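Local coordinates for antiterminator Q protein (Enterobacteria phage SfI, PDB 6JNY), which probably acts on RNA polymerase as a phage antitermination factor, allowing transcription to continue past terminators, at residues A[23-27]-A[63-67]; A[95-101]-A[126-130]. The contacts are given in a common frame with arbitrary orientation. Residue numbers count along the deposited sequence, not the author numbering.

A mostly helical protein can hold its elements together with quite different chemistries, and this chain offers two examples. Contact 1 joins helix 10-28 to helix 60-74 in a buried interface built on two tryptophans; contact 2 joins helix 94-103 to helix 123-155 in a partly buried one whose apolar middle is flanked by polar pairs at both ends. They follow one another in series along the chain and lie on opposite sides of its centre, their own centres 24 Å apart and their nearest atoms about 12 Å apart, so they do not touch. Helix 123-155 connects them: residues 126-130 build contact 2, while Leu-145 farther along reaches Ile-66 of contact 1.

Contact 1 (A[23-27]-A[63-67])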
# COMPACT_ATOMS: atom_id res chain seq x y z
N TRP A 23 -2.42 -10.38 4.90
CA TRP A 23 -3.47 -9.42 5.22
C TRP A 23 -4.23 -9.04 3.96
O TRP A 23 -5.47 -8.89 3.99
CB TRP A 23 -2.82 -8.18 5.85
CG TRP A 23 -3.67 -6.94 5.83
CD1 TRP A 23 -4.69 -6.61 6.69
CD2 TRP A 23 -3.54 -5.83 4.92
NE1 TRP A 23 -5.22 -5.38 6.35
CE2 TRP A 23 -4.53 -4.88 5.28
CE3 TRP A 23 -2.70 -5.56 3.84
CZ2 TRP A 23 -4.68 -3.68 4.59
CZ3 TRP A 23 -2.86 -4.37 3.15
CH2 TRP A 23 -3.84 -3.44 3.53
N GLY A 24 -3.53 -8.87 2.84
CA GLY A 24 -4.20 -8.46 1.63
C GLY A 24 -5.20 -9.50 1.17
O GLY A 24 -6.30 -9.17 0.75
N ALA A 25 -4.84 -10.78 1.30
CA ALA A 25 -5.78 -11.84 0.92
C ALA A 25 -6.97 -11.88 1.87
O ALA A 25 -8.11 -12.11 1.45
CB ALA A 25 -5.04 -13.18 0.92
N TRP A 26 -6.72 -11.63 3.16
CA TRP A 26 -7.80 -11.57 4.14
C TRP A 26 -8.75 -10.42 3.84
O TRP A 26 -9.98 -10.58 3.85
CB TRP A 26 -7.18 -11.45 5.53
CG TRP A 26 -8.14 -11.43 6.66
CD1 TRP A 26 -8.70 -12.51 7.28
CD2 TRP A 26 -8.62 -10.28 7.35
NE1 TRP A 26 -9.52 -12.10 8.30
CE2 TRP A 26 -9.49 -10.73 8.36
CE3 TRP A 26 -8.41 -8.90 7.20
CZ2 TRP A 26 -10.14 -9.85 9.23
CZ3 TRP A 26 -9.06 -8.03 8.06
CH2 TRP A 26 -9.91 -8.51 9.06
N VAL A 27 -8.20 -9.23 3.54
CA VAL A 27 -9.04 -8.10 3.17
C VAL A 27 -9.85 -8.41 1.91
O VAL A 27 -11.06 -8.15 1.84
CB VAL A 27 -8.17 -6.84 2.96
CG1 VAL A 27 -8.96 -5.74 2.28
CG2 VAL A 27 -7.62 -6.36 4.29
N GLY A 63 -5.71 -10.18 11.05
CA GLY A 63 -6.27 -9.32 10.02
C GLY A 63 -6.74 -7.98 10.57
O GLY A 63 -6.48 -6.93 9.97
N MET A 64 -7.41 -8.01 11.72
CA MET A 64 -7.87 -6.76 12.32
C MET A 64 -6.71 -5.92 12.83
O MET A 64 -6.70 -4.70 12.64
CB MET A 64 -8.87 -7.05 13.44
CG MET A 64 -10.24 -7.44 12.90
SD MET A 64 -11.49 -7.75 14.17
CE MET A 64 -10.88 -9.28 14.89
N LEU A 65 -5.72 -6.55 13.47
CA LEU A 65 -4.58 -5.80 13.98
C LEU A 65 -3.83 -5.12 12.84
O LEU A 65 -3.49 -3.93 12.92
CB LEU A 65 -3.64 -6.73 14.75
CG LEU A 65 -2.37 -6.15 15.38
CD1 LEU A 65 -2.00 -6.92 16.62
CD2 LEU A 65 -1.19 -6.13 14.42
N ILE A 66 -3.56 -5.86 11.76
CA ILE A 66 -2.84 -5.28 10.64
C ILE A 66 -3.65 -4.17 9.99
O ILE A 66 -3.10 -3.15 9.57
CB ILE A 66 -2.40 -6.35 9.63
CG1 ILE A 66 -1.45 -7.34 10.29
CG2 ILE A 66 -1.75 -5.70 8.39
CD1 ILE A 66 -1.30 -8.66 9.51
N SER A 67 -4.96 -4.37 9.86
CA SER A 67 -5.80 -3.36 9.22
C SER A 67 -5.79 -2.06 10.02
O SER A 67 -5.76 -0.97 9.43
CB SER A 67 -7.24 -3.87 9.12
OG SER A 67 -7.35 -5.02 8.30
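Indole rings can do two jobs at a helix crossing, filling space and supplying a hydrogen-bond donor, and Trp-23 does both. Its five-membered ring takes a CH-pi contact from Ile-66, whose CG2 lies 3.6 Å from the ring centroid, over the face. At the ring edge, Trp-23 NE1 donates to Ser-67 OG at 2.9 Å. That hydroxyl in turn donates to Gly-63 O, one helical turn back, with 2.7 Å between Ser-67 OG and Gly-63 O, so the serine relays the bond onto its own backbone. One turn after Trp-23, Trp-26 takes a second CH-pi contact: Gly-63 CA lies over its six-membered ring, 3.5 Å from the centroid and 9° off the normal. A beta carbon on this residue would fall 2.3 Å from Trp-26 CD2, a clash, so the close approach depends on the bare glycine. The far end of the ring reaches Met-64, with Trp-26 CH2 4.0 Å from Met-64 CG, while Trp-26 NE1 is hydrogen-bonded to Asp-60. The segment axes cross at -105°, 9.9 Å apart at closest approach. Around this crossing, helix 38-45 covers Trp-23 and Val-27 with Ile-40, and Leu-145 of helix 123-155 packs on Ile-66, completing a buried meeting of four helices.

Contact 2 (A[95-101]-A[126-130]); sequences HAIASYY and CRREV
Helix 94-103 follows helix 78-90 after a short turn, consistent with the helix-turn-helix ancestry of this family, and here it packs across the start of the long helix 123-155. Residues 95-101 and 126-130 are both regular alpha helix. Their axes cross at +122°, 8.6 Å apart at closest approach, with Ala-98 and Arg-127 in register, CA to CA 5.1 Å. The small Ala-98 permits this approach: its CB points across the interface and lies 3.6 Å from Arg-127 CG and 4.1 Å from Val-130 CG2. Val-130, chi1 t, also places CG1 4.0 Å from Ile-97 CG2 and CG2 3.7 Å from Tyr-101 CD1. Tyr-101, chi1 t, extends over the second helix; Cys-126, chi1 m, sets SG at the ring edge, 4.7 Å from its centroid, as a sulfur-aromatic contact. At the tip of the phenol, Tyr-101 OH donates to OE1 of Glu-129 (mt) at 2.6 Å. At the other end, Arg-127 (mtt) and His-95 (chi1 m) start sideways, yet the guanidinium face meets His-95 CE1; a water accepts from Arg-127 NE at 2.9 Å and donates to His-95 O at 2.8 Å. Since Lys-79 also hydrogen-bonds to Tyr-101 OH and Arg-108 forms a salt bridge with Glu-129, the phenol-carboxylate bond belongs to a charged network, whereas the arginine end is joined to the opposing backbone through solvent.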
# COMPACT_ATOMS: atom_id res chain seq x y z
N HIS A 95 3.60 -3.46 -12.55
CA HIS A 95 3.45 -2.98 -13.91
C HIS A 95 1.99 -2.66 -14.23
O HIS A 95 1.70 -1.68 -14.91
CB HIS A 95 3.98 -4.03 -14.90
CG HIS A 95 5.46 -3.97 -15.11
ND1 HIS A 95 6.21 -2.83 -14.92
CD2 HIS A 95 6.34 -4.92 -15.52
CE1 HIS A 95 7.47 -3.07 -15.21
NE2 HIS A 95 7.58 -4.34 -15.57
N ALA A 96 1.05 -3.48 -13.73
CA ALA A 96 -0.36 -3.23 -13.99
C ALA A 96 -0.83 -1.97 -13.28
O ALA A 96 -1.60 -1.18 -13.84
CB ALA A 96 -1.20 -4.44 -13.59
N ILE A 97 -0.36 -1.75 -12.05
CA ILE A 97 -0.70 -0.52 -11.34
C ILE A 97 -0.13 0.69 -12.06
O ILE A 97 -0.81 1.72 -12.23
CB ILE A 97 -0.20 -0.60 -9.89
CG1 ILE A 97 -0.87 -1.76 -9.15
CG2 ILE A 97 -0.40 0.74 -9.18
CD1 ILE A 97 -0.16 -2.09 -7.83
N ALA A 98 1.12 0.59 -12.52
CA ALA A 98 1.74 1.71 -13.21
C ALA A 98 1.07 2.02 -14.53
O ALA A 98 0.96 3.19 -14.92
CB ALA A 98 3.23 1.45 -13.41
N SER A 99 0.59 0.99 -15.24
CA SER A 99 -0.10 1.23 -16.50
C SER A 99 -1.34 2.10 -16.30
O SER A 99 -1.59 3.02 -17.09
CB SER A 99 -0.48 -0.10 -17.15
OG SER A 99 -1.19 0.12 -18.36
N TYR A 100 -2.12 1.82 -15.26
CA TYR A 100 -3.31 2.62 -14.99
C TYR A 100 -2.93 4.00 -14.47
O TYR A 100 -3.57 5.00 -14.84
CB TYR A 100 -4.23 1.93 -14.00
CG TYR A 100 -5.52 2.69 -13.81
CD1 TYR A 100 -5.74 3.44 -12.67
CD2 TYR A 100 -6.50 2.69 -14.80
CE1 TYR A 100 -6.90 4.16 -12.50
CE2 TYR A 100 -7.67 3.41 -14.65
CZ TYR A 100 -7.86 4.14 -13.49
OH TYR A 100 -9.03 4.86 -13.32
N TYR A 101 -1.93 4.06 -13.59
CA TYR A 101 -1.39 5.32 -13.08
C TYR A 101 -0.96 6.22 -14.24
O TYR A 101 -1.27 7.42 -14.26
CB TYR A 101 -0.20 4.95 -12.20
CG TYR A 101 0.55 6.02 -11.42
CD1 TYR A 101 0.54 6.01 -10.03
CD2 TYR A 101 1.36 6.95 -12.06
CE1 TYR A 101 1.27 6.93 -9.30
CE2 TYR A 101 2.09 7.89 -11.33
CZ TYR A 101 2.03 7.87 -9.96
OH TYR A 101 2.75 8.79 -9.23
N CYS A 126 6.20 6.68 -14.37
CA CYS A 126 5.11 6.16 -13.55
C CYS A 126 5.48 4.84 -12.89
O CYS A 126 5.13 4.61 -11.73
CB CYS A 126 3.85 6.02 -14.41
SG CYS A 126 3.18 7.62 -14.93
N ARG A 127 6.22 3.98 -13.60
CA ARG A 127 6.68 2.74 -12.98
C ARG A 127 7.59 3.01 -11.79
O ARG A 127 7.47 2.36 -10.74
CB ARG A 127 7.41 1.88 -14.01
CG ARG A 127 6.50 1.22 -14.99
CD ARG A 127 7.30 0.62 -16.12
NE ARG A 127 6.43 -0.12 -17.01
CZ ARG A 127 6.78 -0.58 -18.20
NH1 ARG A 127 8.01 -0.36 -18.66
NH2 ARG A 127 5.91 -1.24 -18.94
N ARG A 128 8.53 3.95 -11.94
CA ARG A 128 9.42 4.29 -10.84
C ARG A 128 8.64 4.85 -9.66
O ARG A 128 8.90 4.49 -8.51
CB ARG A 128 10.48 5.29 -11.31
CG ARG A 128 11.45 5.67 -10.21
CD ARG A 128 12.51 6.67 -10.66
NE ARG A 128 11.96 7.81 -11.38
CZ ARG A 128 11.39 8.87 -10.81
NH1 ARG A 128 11.28 8.94 -9.49
NH2 ARG A 128 10.93 9.86 -11.56
N GLU A 129 7.67 5.73 -9.93
CA GLU A 129 6.89 6.32 -8.84
C GLU A 129 6.06 5.27 -8.11
O GLU A 129 5.94 5.34 -6.88
CB GLU A 129 6.02 7.46 -9.37
CG GLU A 129 6.86 8.70 -9.69
CD GLU A 129 6.09 9.81 -10.34
OE1 GLU A 129 4.86 9.67 -10.53
OE2 GLU A 129 6.71 10.85 -10.67
N VAL A 130 5.48 4.31 -8.82
CA VAL A 130 4.71 3.27 -8.12
C VAL A 130 5.62 2.46 -7.20
O VAL A 130 5.27 2.18 -6.05
CB VAL A 130 3.96 2.38 -9.12
CG1 VAL A 130 3.48 1.09 -8.43
CG2 VAL A 130 2.80 3.15 -9.72
O HOH W 1 3.64 -0.73 -16.74